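Local atomic coordinates of lysozyme (Meretrix lusoria, PDB entry 4PJ2), a protein that hydrolyses the beta-1,4-glycosidic linkages of bacterial peptidoglycan and of chitin oligomers, and is bacteriolytic against Gram-positive Micrococcus luteus. Residues D[68-80]-D[87-99]. Sequence-based numbering, arbitrary orientation. Where two conformers were deposited one is given.
Sequences CVQNYMKRYAKWA and EGFAREHNGGPRG
Tyr-72 OH is hydrogen-bonded to Ser-28 of the bound putative exported protein and reaches Pro-97 CD at 3.3 Å. On its other side Pro-97 meets Tyr-76: Pro-97 CG sits 3.6 Å from the Tyr-76 ring centroid, 5° off the normal, in a CH-pi contact, and Arg-75 CG covers the opposite face of that ring. A bend at chi2 (-71°) turns the carboxylate of Glu-92 toward Ala-77, with Glu-92 OE1 3.7 Å from Ala-77 CA; its OE2 is hydrogen-bonded to Cys-100, just beyond the segment. Met-73 SD packs on Glu-92 CB at 3.5 Å. Met-73 runs the opposite way to Glu-92 and fills the centre of the crossing: its CG meets Phe-89 CD2 at 3.6 Å, the sulfur makes an oblique Met-aromatic contact with that ring, and Met-73 CE lies against Phe-89 O at 3.3 Å and beside His-93 CB. Ala-77 CB touches the Phe-89 edge. His-93, against Val-69 CG2, is hydrogen-bonded through ND1 to Tyr-44 OH and through NE2 to the carbonyl O of Phe-38. The axes of 68-76 and 87-95, 10.4 Å apart, cross at 102°; the second helix stops at Gly-95, and Gly-96 follows with positive phi, leading into a type I turn. In this I-type lysozyme the steeply crossed helix pair carries Tyr-72 and His-93 of the substrate-binding site, with His-93 touching Glu-18, the predicted proton donor.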
loop_
_atom_site.group_PDB
_atom_site.type_symbol
_atom_site.label_atom_id
_atom_site.label_comp_id
_atom_site.label_asym_id
_atom_site.label_seq_id
_atom_site.Cartn_x
_atom_site.Cartn_y
_atom_site.Cartn_z
ATOM N N CYS D 68 14.461 -5.919 -9.827
ATOM C CA CYS D 68 13.172 -5.341 -9.515
ATOM C C CYS D 68 13.344 -4.138 -8.586
ATOM O O CYS D 68 12.767 -3.082 -8.831
ATOM C CB CYS D 68 12.279 -6.415 -8.893
ATOM S SG CYS D 68 10.602 -5.851 -8.500
ATOM N N VAL D 69 14.156 -4.282 -7.543
ATOM C CA VAL D 69 14.437 -3.176 -6.641
ATOM C C VAL D 69 15.066 -2.004 -7.399
ATOM O O VAL D 69 14.641 -0.859 -7.235
ATOM C CB VAL D 69 15.356 -3.606 -5.478
ATOM C CG1 VAL D 69 15.699 -2.418 -4.600
ATOM C CG2 VAL D 69 14.691 -4.692 -4.655
ATOM N N GLN D 70 16.054 -2.284 -8.248
ATOM C CA GLN D 70 16.663 -1.237 -9.068
ATOM C C GLN D 70 15.620 -0.504 -9.919
ATOM O O GLN D 70 15.626 0.733 -9.994
ATOM C CB GLN D 70 17.752 -1.815 -9.977
ATOM C CG GLN D 70 18.986 -2.321 -9.251
ATOM C CD GLN D 70 19.902 -1.211 -8.763
ATOM O OE1 GLN D 70 19.510 -0.054 -8.666
ATOM N NE2 GLN D 70 21.140 -1.569 -8.462
ATOM N N ASN D 71 14.747 -1.257 -10.581
ATOM C CA ASN D 71 13.705 -0.665 -11.420
ATOM C C ASN D 71 12.695 0.126 -10.600
ATOM O O ASN D 71 12.234 1.164 -11.043
ATOM C CB ASN D 71 12.936 -1.716 -12.217
ATOM C CG ASN D 71 13.758 -2.359 -13.301
ATOM O OD1 ASN D 71 14.834 -1.886 -13.654
ATOM N ND2 ASN D 71 13.235 -3.432 -13.866
ATOM N N TYR D 72 12.331 -0.373 -9.419
ATOM C CA TYR D 72 11.413 0.322 -8.531
ATOM C C TYR D 72 11.972 1.677 -8.107
ATOM O O TYR D 72 11.265 2.690 -8.135
ATOM C CB TYR D 72 11.144 -0.537 -7.307
ATOM C CG TYR D 72 9.888 -0.173 -6.552
ATOM C CD1 TYR D 72 9.923 0.658 -5.439
ATOM C CD2 TYR D 72 8.659 -0.698 -6.928
ATOM C CE1 TYR D 72 8.765 0.958 -4.727
ATOM C CE2 TYR D 72 7.497 -0.391 -6.225
ATOM C CZ TYR D 72 7.551 0.438 -5.131
ATOM O OH TYR D 72 6.393 0.713 -4.423
ATOM N N MET D 73 13.253 1.707 -7.740
ATOM C CA MET D 73 13.868 2.949 -7.326
ATOM C C MET D 73 14.004 3.908 -8.510
ATOM O O MET D 73 13.794 5.092 -8.347
ATOM C CB MET D 73 15.231 2.692 -6.643
ATOM C CG MET D 73 15.151 1.817 -5.384
ATOM S SD MET D 73 13.841 2.346 -4.277
ATOM C CE MET D 73 13.492 0.782 -3.471
ATOM N N LYS D 74 14.356 3.388 -9.683
ATOM C CA LYS D 74 14.423 4.211 -10.896
ATOM C C LYS D 74 13.074 4.862 -11.192
ATOM O O LYS D 74 13.007 6.025 -11.583
ATOM C CB LYS D 74 14.868 3.354 -12.077
ATOM C CG LYS D 74 15.009 4.092 -13.392
ATOM C CD LYS D 74 15.638 3.195 -14.455
ATOM C CE LYS D 74 15.552 3.800 -15.855
ATOM N NZ LYS D 74 16.116 2.887 -16.893
ATOM N N ARG D 75 12.001 4.110 -10.995
ATOM C CA ARG D 75 10.667 4.624 -11.246
ATOM C C ARG D 75 10.241 5.679 -10.227
ATOM O O ARG D 75 9.686 6.722 -10.615
ATOM C CB ARG D 75 9.657 3.478 -11.259
ATOM C CG ARG D 75 8.221 3.934 -11.443
ATOM C CD ARG D 75 7.307 2.765 -11.709
ATOM N NE ARG D 75 5.978 3.248 -12.062
ATOM C CZ ARG D 75 5.066 2.525 -12.695
ATOM N NH1 ARG D 75 5.326 1.259 -12.997
ATOM N NH2 ARG D 75 3.896 3.065 -13.025
ATOM N N TYR D 76 10.498 5.429 -8.938
ATOM C CA TYR D 76 9.855 6.209 -7.885
ATOM C C TYR D 76 10.737 7.157 -7.078
ATOM O O TYR D 76 10.257 8.178 -6.599
ATOM C CB TYR D 76 9.135 5.281 -6.918
ATOM C CG TYR D 76 7.893 4.640 -7.458
ATOM C CD1 TYR D 76 6.841 5.414 -7.917
ATOM C CD2 TYR D 76 7.755 3.257 -7.470
ATOM C CE1 TYR D 76 5.677 4.827 -8.353
ATOM C CE2 TYR D 76 6.583 2.670 -7.916
ATOM C CZ TYR D 76 5.555 3.468 -8.360
ATOM O OH TYR D 76 4.343 2.967 -8.794
ATOM N N ALA D 77 11.995 6.798 -6.834
ATOM C CA ALA D 77 12.732 7.465 -5.771
ATOM C C ALA D 77 12.968 8.958 -6.047
ATOM O O ALA D 77 12.691 9.807 -5.214
ATOM C CB ALA D 77 14.050 6.750 -5.522
ATOM N N LYS D 78 13.489 9.279 -7.220
ATOM C CA LYS D 78 13.773 10.671 -7.535
ATOM C C LYS D 78 12.527 11.530 -7.392
ATOM O O LYS D 78 12.551 12.597 -6.790
ATOM C CB LYS D 78 14.300 10.795 -8.959
ATOM C CG LYS D 78 14.570 12.221 -9.356
ATOM C CD LYS D 78 15.198 12.300 -10.747
ATOM C CE LYS D 78 15.635 13.706 -11.117
ATOM N NZ LYS D 78 16.799 14.145 -10.276
ATOM N N TRP D 79 11.436 11.032 -7.948
ATOM C CA TRP D 79 10.223 11.827 -8.120
ATOM C C TRP D 79 9.470 12.018 -6.812
ATOM O O TRP D 79 8.639 12.913 -6.689
ATOM C CB TRP D 79 9.353 11.180 -9.200
ATOM C CG TRP D 79 10.195 10.925 -10.420
ATOM C CD1 TRP D 79 10.613 9.725 -10.898
ATOM C CD2 TRP D 79 10.763 11.911 -11.269
ATOM N NE1 TRP D 79 11.410 9.900 -11.998
ATOM C CE2 TRP D 79 11.511 11.238 -12.252
ATOM C CE3 TRP D 79 10.715 13.302 -11.294
ATOM C CZ2 TRP D 79 12.202 11.914 -13.254
ATOM C CZ3 TRP D 79 11.411 13.963 -12.273
ATOM C CH2 TRP D 79 12.139 13.273 -13.241
ATOM N N ALA D 80 9.779 11.184 -5.825
ATOM C CA ALA D 80 9.221 11.333 -4.483
ATOM C C ALA D 80 10.011 12.357 -3.654
ATOM O O ALA D 80 9.612 12.672 -2.531
ATOM C CB ALA D 80 9.219 9.991 -3.766
ATOM N N GLU D 87 19.705 5.614 2.386
ATOM C CA GLU D 87 18.667 6.077 3.306
ATOM C C GLU D 87 17.351 6.201 2.543
ATOM O O GLU D 87 16.308 5.753 3.015
ATOM C CB GLU D 87 18.991 7.419 3.975
ATOM C CG GLU D 87 17.820 7.883 4.872
ATOM C CD GLU D 87 17.955 9.285 5.430
ATOM O OE1 GLU D 87 18.848 10.039 4.992
ATOM O OE2 GLU D 87 17.133 9.637 6.310
ATOM N N GLY D 88 17.402 6.800 1.357
ATOM C CA GLY D 88 16.219 6.950 0.531
ATOM C C GLY D 88 15.713 5.624 -0.004
ATOM O O GLY D 88 14.529 5.290 0.131
ATOM N N PHE D 89 16.609 4.853 -0.606
ATOM C CA PHE D 89 16.203 3.622 -1.276
ATOM C C PHE D 89 15.660 2.588 -0.289
ATOM O O PHE D 89 14.686 1.905 -0.579
ATOM C CB PHE D 89 17.352 3.014 -2.076
ATOM C CG PHE D 89 17.908 3.917 -3.165
ATOM C CD1 PHE D 89 19.282 4.071 -3.307
ATOM C CD2 PHE D 89 17.070 4.578 -4.066
ATOM C CE1 PHE D 89 19.809 4.884 -4.306
ATOM C CE2 PHE D 89 17.608 5.398 -5.079
ATOM C CZ PHE D 89 18.971 5.540 -5.190
ATOM N N ALA D 90 16.333 2.427 0.855
ATOM C CA ALA D 90 15.838 1.520 1.892
ATOM C C ALA D 90 14.431 1.904 2.343
ATOM O O ALA D 90 13.568 1.035 2.532
ATOM C CB ALA D 90 16.819 1.491 3.090
ATOM N N ARG D 91 14.219 3.190 2.581
ATOM C CA ARG D 91 12.914 3.657 3.046
ATOM C C ARG D 91 11.812 3.515 1.969
ATOM O O ARG D 91 10.675 3.227 2.301
ATOM C CB ARG D 91 12.996 5.082 3.607
ATOM C CG ARG D 91 13.844 5.161 4.890
ATOM C CD ARG D 91 13.957 6.567 5.455
ATOM N NE ARG D 91 12.679 7.111 5.899
ATOM C CZ ARG D 91 12.464 8.387 6.199
ATOM N NH1 ARG D 91 13.447 9.281 6.098
ATOM N NH2 ARG D 91 11.252 8.776 6.572
ATOM N N GLU D 92 12.166 3.672 0.693
ATOM C CA GLU D 92 11.238 3.358 -0.400
ATOM C C GLU D 92 10.923 1.878 -0.428
ATOM O O GLU D 92 9.801 1.465 -0.617
ATOM C CB GLU D 92 11.848 3.746 -1.753
ATOM C CG GLU D 92 12.072 5.234 -1.950
ATOM C CD GLU D 92 10.798 5.980 -2.129
ATOM O OE1 GLU D 92 10.380 6.121 -3.306
ATOM O OE2 GLU D 92 10.243 6.459 -1.134
ATOM N N HIS D 93 11.953 1.070 -0.222
ATOM C CA HIS D 93 11.734 -0.350 -0.267
ATOM C C HIS D 93 10.768 -0.817 0.820
ATOM O O HIS D 93 9.898 -1.628 0.561
ATOM C CB HIS D 93 13.041 -1.096 -0.123
ATOM C CG HIS D 93 12.871 -2.535 -0.408
ATOM N ND1 HIS D 93 12.611 -3.004 -1.673
ATOM C CD2 HIS D 93 12.828 -3.616 0.411
ATOM C CE1 HIS D 93 12.444 -4.310 -1.633
ATOM N NE2 HIS D 93 12.572 -4.706 -0.378
ATOM N N ASN D 94 10.918 -0.245 2.009
ATOM C CA ASN D 94 10.088 -0.612 3.151
ATOM C C ASN D 94 8.708 0.037 3.107
ATOM O O ASN D 94 7.739 -0.554 3.559
ATOM C CB ASN D 94 10.817 -0.199 4.436
ATOM C CG ASN D 94 10.076 -0.617 5.693
ATOM O OD1 ASN D 94 9.784 0.208 6.548
ATOM N ND2 ASN D 94 9.756 -1.889 5.788
ATOM N N GLY D 95 8.644 1.250 2.549
ATOM C CA GLY D 95 7.444 2.066 2.651
ATOM C C GLY D 95 6.698 2.397 1.379
ATOM O O GLY D 95 5.694 3.088 1.461
ATOM N N GLY D 96 7.162 1.924 0.224
ATOM C CA GLY D 96 6.506 2.246 -1.043
ATOM C C GLY D 96 7.015 3.526 -1.679
ATOM O O GLY D 96 8.039 4.059 -1.273
ATOM N N PRO D 97 6.301 4.036 -2.701
ATOM C CA PRO D 97 6.814 5.141 -3.516
ATOM C C PRO D 97 7.141 6.409 -2.756
ATOM O O PRO D 97 7.971 7.164 -3.250
ATOM C CB PRO D 97 5.678 5.381 -4.504
ATOM C CG PRO D 97 5.100 4.036 -4.679
ATOM C CD PRO D 97 5.066 3.480 -3.276
ATOM N N ARG D 98 6.516 6.653 -1.611
ATOM C CA ARG D 98 6.821 7.813 -0.783
ATOM C C ARG D 98 7.379 7.398 0.577
ATOM O O ARG D 98 7.365 8.185 1.520
ATOM C CB ARG D 98 5.572 8.665 -0.574
ATOM C CG ARG D 98 5.011 9.254 -1.853
ATOM C CD ARG D 98 4.076 10.414 -1.564
ATOM N NE ARG D 98 4.768 11.575 -0.990
ATOM C CZ ARG D 98 4.715 11.945 0.292
ATOM N NH1 ARG D 98 4.001 11.257 1.174
ATOM N NH2 ARG D 98 5.384 13.018 0.694
ATOM N N GLY D 99 7.877 6.169 0.680
ATOM C CA GLY D 99 8.403 5.661 1.941
ATOM C C GLY D 99 9.453 6.558 2.567
ATOM O O GLY D 99 9.512 6.712 3.788
#